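Local coordinates for N-acetylneuraminic acid (Sialic acid) synthetase (Leptospira borgpetersenii serovar Hardjo-bovis, PDB 6NCS), which makes N-acetylneuraminic acid (sialic acid), as a manganese-binding NeuB-family enzyme that joins an N-acylated amino sugar to phosphoenolpyruvate, at the interface of chains A and B. Coordinates in Å, arbitrary orientation; residue numbers count along the deposited sequence, not the author numbering. Chains: chain A/B, N-acetylneuraminic acid (Sialic acid) synthetase.

Contact 3 lies on the two-fold axis, where helix 215-222 of each chain meets its copy and helix 249-266 faces the partner's segment 219-223. Contacts 1 and 2 use the C-terminal arm: contact 1 the second half of helix 278-287 and the residue after it from chain A, contact 2 the start of that helix and 3-10 helix 275-277 from chain B. By the two-fold, each arm makes both contacts. For the copies given, C-alpha centres lie about 54 Å apart between contacts 1 and 2, 34 Å between 1 and 3, 22 Å between 2 and 3. The pair resembles an exchanged-arm dimer, perhaps the biological assembly.

Contact 1: the interface of chains A and B. Residues chain A 283, 287-288; chain B 67-70, 129-130.
A:Tyr283 turns the edge of its phenol ring to the backbone carbonyl of B:Arg68, with that oxygen in the ring plane, while B:Phe69 crosses the tyrosine at about a right angle and carries CG of its own neighbour B:Arg68 over one face, toward the rim. This is where the C-terminal helix 278-287 of one NeuB-family chain ends on the barrel of the other. The phenol OH donates to B:Arg68 O at 2.7 Å, and a water links it to NE of the extended B:Arg68 side chain. On the other side of the ring, CE2 lies 3.7 Å from B:Cys129 CB. With CG anti to the backbone N (chi1 159°), the ring reaches between these groups. Next to the phenol ring, A:Leu287 lays CD1 against the backbone of B:Phe69, 3.6 Å from its C.

A:Arg288, bent at chi2 and chi3, forms salt bridges with two acids of chain B. NE meets B:Asp130 OD1 at 2.7 Å on the syn lone pair, and NH2 meets OD2 of the same carboxylate at 2.9 Å, a side-on grip with the planes 41° apart. NH1 points nearly straight at B:Glu67 OE1, 3.0 Å away, but reaches it from above the carboxylate plane, which stands 76° from the guanidinium.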
loop_
_atom_site.group_PDB
_atom_site.type_symbol
_atom_site.label_atom_id
_atom_site.label_comp_id
_atom_site.label_asym_id
_atom_site.label_seq_id
_atom_site.Cartn_x
_atom_site.Cartn_y
_atom_site.Cartn_z
ATOM N N TYR A 283 -29.125 6.090 -9.747
ATOM C CA TYR A 283 -29.056 7.160 -10.742
ATOM C C TYR A 283 -28.477 6.662 -12.062
ATOM O O TYR A 283 -29.033 6.919 -13.139
ATOM C CB TYR A 283 -28.219 8.309 -10.181
ATOM C CG TYR A 283 -27.656 9.243 -11.218
ATOM C CD1 TYR A 283 -28.478 10.129 -11.900
ATOM C CD2 TYR A 283 -26.300 9.256 -11.495
ATOM C CE1 TYR A 283 -27.961 11.001 -12.849
ATOM C CE2 TYR A 283 -25.776 10.124 -12.448
ATOM C CZ TYR A 283 -26.609 10.990 -13.113
ATOM O OH TYR A 283 -26.081 11.851 -14.047
ATOM N N LEU A 287 -30.721 6.702 -15.656
ATOM C CA LEU A 287 -30.470 7.702 -16.696
ATOM C C LEU A 287 -29.258 7.466 -17.586
ATOM O O LEU A 287 -29.213 8.048 -18.679
ATOM C CB LEU A 287 -30.312 9.092 -16.062
ATOM C CG LEU A 287 -31.596 9.769 -15.592
ATOM C CD1 LEU A 287 -31.254 11.056 -14.880
ATOM C CD2 LEU A 287 -32.511 10.036 -16.781
ATOM N N ARG A 288 -28.272 6.679 -17.167
ATOM C CA ARG A 288 -26.986 6.640 -17.855
ATOM C C ARG A 288 -26.723 5.329 -18.590
ATOM O O ARG A 288 -25.600 5.106 -19.051
ATOM C CB ARG A 288 -25.861 6.920 -16.852
ATOM C CG ARG A 288 -26.118 8.140 -15.980
ATOM C CD ARG A 288 -26.313 9.397 -16.829
ATOM N NE ARG A 288 -25.074 9.819 -17.478
ATOM C CZ ARG A 288 -24.988 10.822 -18.356
ATOM N NH1 ARG A 288 -26.081 11.507 -18.697
ATOM N NH2 ARG A 288 -23.820 11.139 -18.898
ATOM N N GLU B 67 -29.609 16.867 -19.872
ATOM C CA GLU B 67 -29.182 15.532 -20.274
ATOM C C GLU B 67 -28.644 14.749 -19.085
ATOM O O GLU B 67 -28.883 13.544 -18.962
ATOM C CB GLU B 67 -28.114 15.633 -21.365
ATOM C CG GLU B 67 -27.858 14.345 -22.147
ATOM C CD GLU B 67 -26.864 13.391 -21.493
ATOM O OE1 GLU B 67 -26.092 13.792 -20.574
ATOM O OE2 GLU B 67 -26.856 12.212 -21.916
ATOM N N ARG B 68 -27.913 15.423 -18.197
ATOM C CA ARG B 68 -27.201 14.726 -17.129
ATOM C C ARG B 68 -28.133 14.284 -16.000
ATOM O O ARG B 68 -27.919 13.224 -15.395
ATOM C CB ARG B 68 -26.087 15.626 -16.589
ATOM C CG ARG B 68 -25.121 14.965 -15.618
ATOM C CD ARG B 68 -24.020 15.947 -15.238
ATOM N NE ARG B 68 -23.192 15.478 -14.121
ATOM C CZ ARG B 68 -22.137 16.139 -13.658
ATOM N NH1 ARG B 68 -21.778 17.278 -14.233
ATOM N NH2 ARG B 68 -21.427 15.662 -12.640
ATOM N N PHE B 69 -29.160 15.072 -15.687
ATOM C CA PHE B 69 -29.982 14.795 -14.515
ATOM C C PHE B 69 -31.469 14.630 -14.796
ATOM O O PHE B 69 -32.231 14.390 -13.854
ATOM C CB PHE B 69 -29.771 15.888 -13.461
ATOM C CG PHE B 69 -28.426 15.820 -12.812
ATOM C CD1 PHE B 69 -28.095 14.747 -12.004
ATOM C CD2 PHE B 69 -27.475 16.798 -13.037
ATOM C CE1 PHE B 69 -26.847 14.657 -11.416
ATOM C CE2 PHE B 69 -26.228 16.713 -12.447
ATOM C CZ PHE B 69 -25.914 15.644 -11.633
ATOM N N GLY B 70 -31.901 14.743 -16.045
ATOM C CA GLY B 70 -33.248 14.317 -16.396
ATOM C C GLY B 70 -34.317 15.117 -15.674
ATOM O O GLY B 70 -34.285 16.351 -15.635
ATOM N N CYS B 129 -20.459 7.111 -13.074
ATOM C CA CYS B 129 -21.859 6.959 -13.432
ATOM C C CYS B 129 -22.063 6.607 -14.897
ATOM O O CYS B 129 -23.181 6.237 -15.268
ATOM C CB CYS B 129 -22.618 8.249 -13.087
ATOM S SG CYS B 129 -22.201 9.707 -14.116
ATOM N N ASP B 130 -21.026 6.705 -15.737
ATOM C CA ASP B 130 -21.156 6.417 -17.160
ATOM C C ASP B 130 -20.441 5.134 -17.562
ATOM O O ASP B 130 -20.210 4.899 -18.750
ATOM C CB ASP B 130 -20.667 7.613 -17.983
ATOM C CG ASP B 130 -21.707 8.706 -18.046
ATOM O OD1 ASP B 130 -22.901 8.341 -18.077
ATOM O OD2 ASP B 130 -21.352 9.903 -18.043
HETATM O O HOH W 1 -23.739 4.220 -17.070
HETATM O O HOH W 2 -23.711 12.927 -13.049
#

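Contact 2: the interface of chains A and B. Residues chain A 152-153, 178-181; chain B 274, 276-277, 280-281.
A:Thr153, in a left-handed backbone turn (phi 77°, psi -12°) after strand 146-150, and A:Ser180, in the loop after strand 173-178, both aim their amide N-H at the carboxylate of B:Glu277. Its OE1 accepts from A:Thr153 N at 2.8 Å and from A:Ser180 N, also at 2.8 Å; the two donors come from opposite faces of the carboxylate, each well out of its plane. B:Glu277 gets there with a chain extended beyond CG (chi2 -177°), crossing A:Val179 at about a right angle, and the CG1 branch of that valine lies 3.6 Å from the glutamate CD. The other oxygen, OE2, is held from its own chain: B:Gln274 N donates to its anti lone pair at 2.8 Å. A water joins OE2 to the carbonyl of A:Cys178, and these partners together should fix the rotation of the carboxylate and, perhaps, favour its charged form.

Beside this anchor, carbon contacts fill in the patch. A:Thr153 sets CG2 3.6 Å from B:Glu280 CG, crossing that side chain obliquely, while its CB faces B:Ile281 CG1. CB of A:Ser180 also rests on B:Glu280 CG, at 3.6 Å. A second water bridges A:Ser180 O and B:Ser276 O. The site fastens the start of the C-terminal arm of one chain to two loops that follow barrel strands of the other, and so would help hold the pair together if this dimer is the biological one.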
loop_
_atom_site.group_PDB
_atom_site.type_symbol
_atom_site.label_atom_id
_atom_site.label_comp_id
_atom_site.label_asym_id
_atom_site.label_seq_id
_atom_site.Cartn_x
_atom_site.Cartn_y
_atom_site.Cartn_z
ATOM N N GLY A 152 16.263 -10.081 4.264
ATOM C CA GLY A 152 17.285 -9.054 4.189
ATOM C C GLY A 152 18.563 -9.652 3.631
ATOM O O GLY A 152 18.834 -10.829 3.880
ATOM N N THR A 153 19.319 -8.881 2.842
ATOM C CA THR A 153 20.568 -9.220 2.150
ATOM C C THR A 153 20.375 -10.068 0.886
ATOM O O THR A 153 21.339 -10.227 0.129
ATOM C CB THR A 153 21.592 -9.961 3.038
ATOM O OG1 THR A 153 21.188 -11.330 3.195
ATOM C CG2 THR A 153 21.719 -9.311 4.405
ATOM N N CYS A 178 12.404 -7.482 4.042
ATOM C CA CYS A 178 13.264 -6.947 5.083
ATOM C C CYS A 178 14.453 -6.301 4.392
ATOM O O CYS A 178 14.861 -6.740 3.313
ATOM C CB CYS A 178 13.731 -8.067 6.036
ATOM S SG CYS A 178 14.732 -7.503 7.425
ATOM N N VAL A 179 14.983 -5.242 4.998
ATOM C CA VAL A 179 16.187 -4.583 4.510
ATOM C C VAL A 179 17.174 -4.525 5.664
ATOM O O VAL A 179 16.901 -3.870 6.678
ATOM C CB VAL A 179 15.903 -3.170 3.968
ATOM C CG1 VAL A 179 17.193 -2.502 3.492
ATOM C CG2 VAL A 179 14.873 -3.239 2.857
ATOM N N SER A 180 18.308 -5.222 5.517
ATOM C CA SER A 180 19.339 -5.301 6.553
ATOM C C SER A 180 20.226 -4.058 6.540
ATOM O O SER A 180 21.438 -4.112 6.320
ATOM C CB SER A 180 20.171 -6.565 6.380
ATOM O OG SER A 180 19.362 -7.718 6.528
ATOM N N SER A 181 19.585 -2.920 6.803
ATOM C CA SER A 181 20.240 -1.628 6.940
ATOM C C SER A 181 19.903 -1.057 8.314
ATOM O O SER A 181 18.757 -1.132 8.761
ATOM C CB SER A 181 19.785 -0.675 5.823
ATOM O OG SER A 181 20.443 0.572 5.907
ATOM N N GLN B 274 19.506 -3.677 -1.183
ATOM C CA GLN B 274 19.891 -2.274 -1.281
ATOM C C GLN B 274 21.386 -2.112 -1.006
ATOM O O GLN B 274 21.999 -2.908 -0.291
ATOM C CB GLN B 274 19.083 -1.423 -0.296
ATOM C CG GLN B 274 17.565 -1.588 -0.411
ATOM C CD GLN B 274 16.999 -0.933 -1.659
ATOM O OE1 GLN B 274 17.369 0.189 -2.012
ATOM N NE2 GLN B 274 16.098 -1.634 -2.334
ATOM N N SER B 276 22.849 -0.126 0.910
ATOM C CA SER B 276 23.090 0.020 2.341
ATOM C C SER B 276 23.136 -1.309 3.087
ATOM O O SER B 276 23.529 -1.319 4.258
ATOM C CB SER B 276 22.014 0.908 2.964
ATOM O OG SER B 276 20.740 0.316 2.816
ATOM N N GLU B 277 22.736 -2.417 2.465
ATOM C CA GLU B 277 22.818 -3.724 3.115
ATOM C C GLU B 277 24.208 -4.351 3.006
ATOM O O GLU B 277 24.396 -5.494 3.435
ATOM C CB GLU B 277 21.764 -4.671 2.525
ATOM C CG GLU B 277 20.319 -4.225 2.785
ATOM C CD GLU B 277 19.261 -5.208 2.265
ATOM O OE1 GLU B 277 18.891 -6.161 2.996
ATOM O OE2 GLU B 277 18.782 -5.014 1.124
ATOM N N GLU B 280 25.934 -6.007 6.073
ATOM C CA GLU B 280 25.317 -7.243 6.536
ATOM C C GLU B 280 25.546 -8.384 5.554
ATOM O O GLU B 280 25.665 -9.545 5.970
ATOM C CB GLU B 280 23.825 -7.022 6.773
ATOM C CG GLU B 280 23.143 -8.167 7.515
ATOM C CD GLU B 280 23.444 -8.175 9.005
ATOM O OE1 GLU B 280 22.965 -9.098 9.699
ATOM O OE2 GLU B 280 24.148 -7.260 9.483
ATOM N N ILE B 281 25.615 -8.074 4.255
ATOM C CA ILE B 281 25.961 -9.083 3.256
ATOM C C ILE B 281 27.354 -9.642 3.515
ATOM O O ILE B 281 27.573 -10.856 3.444
ATOM C CB ILE B 281 25.848 -8.493 1.838
ATOM C CG1 ILE B 281 24.375 -8.247 1.480
ATOM C CG2 ILE B 281 26.510 -9.422 0.829
ATOM C CD1 ILE B 281 24.178 -7.398 0.242
HETATM O O HOH W 3 16.140 -6.268 0.791
HETATM O O HOH W 4 23.982 -3.410 6.269
#

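Contact 3: the interface of chains A and B. Residues chain A 219, 222-223, 262, 266; chain B 219, 222-223, 262, 266.
Helix 215-222, one of the helices on the outside of the NeuB-family TIM barrel, brings its C-terminal end to the two-fold axis, where A:Ala222 and B:Ala222 touch tip to tip. Their methyl carbons, A:Ala222 CB and B:Ala222 CB, stand 3.8 Å apart, and each methyl also meets a leucine from the opposite chain. B:Leu219 places CD2 3.9 Å from A:Ala222 CB, and A:Leu219 CD2 returns the contact to B:Ala222 CB at 4.0 Å. In both leucines CG lies anti to the carbonyl carbon; chi1 -69° swings the isobutyl group toward the partner, and chi2 near 170° turns CD2 to the alanine.

Just past the helix end the serines lie against the opposite backbone through carbon: A:Ser223 CB rests 3.4 Å from B:Ala222 O, and B:Ser223 CB approaches A:Ala222 O in the same way. No hydrogen bond crosses here, and the contact is made carbon to carbon or carbon to carbonyl oxygen. Helix 249-266 flanks the centre on both sides. A:Ile262 points CD1 at B:Leu219 CD2, 4.3 Å away, a loose contact, and the isoleucine of chain B faces A:Leu219 likewise. Farther along that helix B:Leu266 sets CD2 at the rim of the patch, 4.2 Å from A:Ser223 CB.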
loop_
_atom_site.group_PDB
_atom_site.type_symbol
_atom_site.label_atom_id
_atom_site.label_comp_id
_atom_site.label_asym_id
_atom_site.label_seq_id
_atom_site.Cartn_x
_atom_site.Cartn_y
_atom_site.Cartn_z
ATOM N N LEU A 219 2.883 1.716 6.194
ATOM C CA LEU A 219 2.871 1.719 4.736
ATOM C C LEU A 219 3.048 0.309 4.189
ATOM O O LEU A 219 2.462 -0.035 3.156
ATOM C CB LEU A 219 3.956 2.658 4.192
ATOM C CG LEU A 219 3.697 4.150 4.442
ATOM C CD1 LEU A 219 4.903 4.988 4.097
ATOM C CD2 LEU A 219 2.476 4.599 3.647
ATOM N N ALA A 222 -0.283 -1.243 4.057
ATOM C CA ALA A 222 -1.025 -0.767 2.893
ATOM C C ALA A 222 -0.501 -1.382 1.600
ATOM O O ALA A 222 -1.266 -1.571 0.645
ATOM C CB ALA A 222 -0.977 0.764 2.802
ATOM N N SER A 223 0.781 -1.719 1.548
ATOM C CA SER A 223 1.341 -2.319 0.348
ATOM C C SER A 223 1.193 -3.840 0.323
ATOM O O SER A 223 1.750 -4.486 -0.570
ATOM C CB SER A 223 2.809 -1.927 0.192
ATOM O OG SER A 223 3.621 -2.648 1.094
ATOM N N ILE A 262 -5.874 0.447 8.807
ATOM C CA ILE A 262 -5.490 0.367 7.397
ATOM C C ILE A 262 -6.068 -0.893 6.756
ATOM O O ILE A 262 -6.506 -0.868 5.601
ATOM C CB ILE A 262 -3.958 0.440 7.252
ATOM C CG1 ILE A 262 -3.469 1.836 7.633
ATOM C CG2 ILE A 262 -3.519 0.109 5.825
ATOM C CD1 ILE A 262 -1.932 1.935 7.829
ATOM N N LEU A 266 -8.164 -1.122 3.345
ATOM C CA LEU A 266 -7.881 -2.008 2.219
ATOM C C LEU A 266 -9.111 -2.806 1.817
ATOM O O LEU A 266 -9.342 -3.039 0.623
ATOM C CB LEU A 266 -6.735 -2.965 2.555
ATOM C CG LEU A 266 -5.350 -2.338 2.679
ATOM C CD1 LEU A 266 -4.367 -3.338 3.247
ATOM C CD2 LEU A 266 -4.881 -1.884 1.303
ATOM N N LEU B 219 -2.640 6.477 1.014
ATOM C CA LEU B 219 -2.667 5.029 1.181
ATOM C C LEU B 219 -2.919 4.317 -0.142
ATOM O O LEU B 219 -2.434 3.198 -0.348
ATOM C CB LEU B 219 -3.730 4.626 2.205
ATOM C CG LEU B 219 -3.407 5.036 3.640
ATOM C CD1 LEU B 219 -4.632 4.839 4.534
ATOM C CD2 LEU B 219 -2.237 4.222 4.176
ATOM N N ALA B 222 0.303 3.865 -1.769
ATOM C CA ALA B 222 1.048 2.767 -1.158
ATOM C C ALA B 222 0.479 1.419 -1.583
ATOM O O ALA B 222 1.216 0.430 -1.664
ATOM C CB ALA B 222 1.050 2.887 0.374
ATOM N N SER B 223 -0.815 1.366 -1.882
ATOM C CA SER B 223 -1.432 0.118 -2.311
ATOM C C SER B 223 -1.339 -0.103 -3.816
ATOM O O SER B 223 -1.926 -1.069 -4.326
ATOM C CB SER B 223 -2.897 0.061 -1.862
ATOM O OG SER B 223 -3.715 0.870 -2.681
ATOM N N ILE B 262 6.120 8.598 -0.912
ATOM C CA ILE B 262 5.679 7.208 -0.767
ATOM C C ILE B 262 6.150 6.368 -1.951
ATOM O O ILE B 262 6.499 5.195 -1.786
ATOM C CB ILE B 262 4.149 7.148 -0.581
ATOM C CG1 ILE B 262 3.768 7.768 0.762
ATOM C CG2 ILE B 262 3.635 5.708 -0.634
ATOM C CD1 ILE B 262 2.283 8.003 0.931
ATOM N N LEU B 266 8.197 2.899 -1.766
ATOM C CA LEU B 266 7.816 1.692 -2.493
ATOM C C LEU B 266 8.984 1.134 -3.285
ATOM O O LEU B 266 9.124 -0.089 -3.419
ATOM C CB LEU B 266 6.651 1.990 -3.434
ATOM C CG LEU B 266 5.293 2.159 -2.779
ATOM C CD1 LEU B 266 4.281 2.664 -3.801
ATOM C CD2 LEU B 266 4.858 0.826 -2.198
#